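Local coordinates for protein COBE (Pseudomonas aeruginosa, PDB 2W6K) that takes part in cobalamin (vitamin B12) biosynthesis and belongs to the CbiG C-terminal family, its exact role in the pathway being uncertain, at residues 13-17 with 102-107. Coordinates in Å, arbitrary orientation, origin at the centre of the assembly. Residue numbers count along the deposited sequence, not the author numbering.
With SO4 (sulfate ion), chain B.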
loop_
_atom_site.group_PDB
_atom_site.type_symbol
_atom_site.label_atom_id
_atom_site.label_comp_id
_atom_site.label_asym_id
_atom_site.label_seq_id
_atom_site.Cartn_x
_atom_site.Cartn_y
_atom_site.Cartn_z
ATOM N N ILE A 13 3.588 -4.853 -1.551
ATOM C CA ILE A 13 2.634 -4.249 -0.632
ATOM C C ILE A 13 1.638 -3.412 -1.406
ATOM O O ILE A 13 2.042 -2.668 -2.289
ATOM C CB ILE A 13 3.332 -3.314 0.359
ATOM C CG1 ILE A 13 4.412 -4.056 1.189
ATOM C CG2 ILE A 13 2.326 -2.618 1.288
ATOM C CD1 ILE A 13 3.858 -5.228 1.996
ATOM N N ALA A 14 0.367 -3.501 -1.035
ATOM C CA ALA A 14 -0.637 -2.593 -1.637
ATOM C C ALA A 14 -1.071 -1.586 -0.592
ATOM O O ALA A 14 -1.565 -1.997 0.449
ATOM C CB ALA A 14 -1.836 -3.366 -2.121
ATOM N N GLY A 15 -0.921 -0.284 -0.886
ATOM C CA GLY A 15 -1.389 0.779 -0.010
ATOM C C GLY A 15 -2.747 1.235 -0.503
ATOM O O GLY A 15 -2.988 1.285 -1.723
ATOM N N ILE A 16 -3.660 1.508 0.424
ATOM C CA ILE A 16 -5.047 1.809 0.031
ATOM C C ILE A 16 -5.554 3.008 0.814
ATOM O O ILE A 16 -5.382 3.064 2.025
ATOM C CB ILE A 16 -5.989 0.599 0.321
ATOM C CG1 ILE A 16 -5.530 -0.635 -0.467
ATOM C CG2 ILE A 16 -7.488 0.989 -0.012
ATOM C CD1 ILE A 16 -6.394 -1.935 -0.288
ATOM N N GLY A 17 -6.213 3.937 0.111
ATOM C CA GLY A 17 -6.901 5.078 0.727
ATOM C C GLY A 17 -8.273 5.107 0.096
ATOM O O GLY A 17 -8.402 4.847 -1.113
ATOM N N VAL A 102 -2.247 8.706 0.848
ATOM C CA VAL A 102 -2.287 7.601 1.796
ATOM C C VAL A 102 -1.837 6.326 1.108
ATOM O O VAL A 102 -1.065 5.563 1.683
ATOM C CB VAL A 102 -3.687 7.432 2.444
ATOM C CG1 VAL A 102 -3.813 6.094 3.164
ATOM C CG2 VAL A 102 -3.950 8.603 3.374
ATOM N N ALA A 103 -2.342 6.081 -0.098
ATOM C CA ALA A 103 -2.013 4.803 -0.776
ATOM C C ALA A 103 -0.518 4.692 -1.039
ATOM O O ALA A 103 0.105 3.660 -0.777
ATOM C CB ALA A 103 -2.788 4.687 -2.078
ATOM N N GLU A 104 0.065 5.744 -1.604
ATOM C CA GLU A 104 1.481 5.705 -1.966
ATOM C C GLU A 104 2.384 5.666 -0.715
ATOM O O GLU A 104 3.292 4.840 -0.618
ATOM C CB GLU A 104 1.821 6.885 -2.868
ATOM C CG GLU A 104 1.141 6.749 -4.198
ATOM C CD GLU A 104 1.449 7.853 -5.198
ATOM O OE1 GLU A 104 2.074 8.850 -4.814
ATOM O OE2 GLU A 104 1.011 7.697 -6.371
ATOM N N ALA A 105 2.093 6.528 0.247
ATOM C CA ALA A 105 2.911 6.586 1.477
ATOM C C ALA A 105 2.796 5.333 2.299
ATOM O O ALA A 105 3.806 4.869 2.812
ATOM C CB ALA A 105 2.567 7.811 2.322
ATOM N N ALA A 106 1.590 4.755 2.395
ATOM C CA ALA A 106 1.404 3.549 3.237
ATOM C C ALA A 106 2.102 2.339 2.602
ATOM O O ALA A 106 2.713 1.512 3.303
ATOM C CB ALA A 106 -0.066 3.262 3.512
ATOM N N ALA A 107 2.053 2.270 1.279
ATOM C CA ALA A 107 2.726 1.193 0.554
ATOM C C ALA A 107 4.240 1.225 0.812
ATOM O O ALA A 107 4.827 0.205 1.196
ATOM C CB ALA A 107 2.396 1.248 -0.952
HETATM S S SO4 B . -4.834 8.671 -1.539
HETATM O O1 SO4 B . -6.154 8.966 -2.182
HETATM O O2 SO4 B . -4.716 9.437 -0.306
HETATM O O3 SO4 B . -3.796 9.076 -2.465
HETATM O O4 SO4 B . -4.772 7.265 -1.261
#
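Strand 12-18, the middle strand of a five-stranded mixed beta-sheet in an alpha/beta fold, is packed on one face by the first turns of helix 102-115; the short axes approach to 5.7 Å and run at 146°, close to antiparallel. Ile13 starts on the helix side: its CG2 lies 3.8 Å from Ala107 O, and the Ile13 side chain also touches Leu110, Ala111 and Leu114 further along the helix. Ala14 turns its methyl to the other face of the sheet, against Leu45 and Leu135. Gly15 is the point of closest packing, with its CA 4.1 Å from Ala103 CA. Its CA also makes a CA-H...O contact of 3.3 Å to Ala103 O, an oxygen that already accepts the helical bond from Ala107 N (3.2 Å). A CB on Gly15 would clash with both of these atoms, so a bare backbone together with the small Ala103 and Ala107 lets the helix sit this low. Ile16 again points away, but its carbonyl O meets Val102 CG1 at 3.6 Å and accepts a bond from the Ser50 hydroxyl. At Gly17 the strand reaches the helix N-terminus, where a sulfate, probably from the crystallisation liquor, also binds Ser101 and Lys125. Backbone amides hold it, Val102 N to sulfate O2 at 2.8 Å and Ala103 N to O4 at 2.9 Å, and Gly17 CA lies 3.6 Å from that same O4.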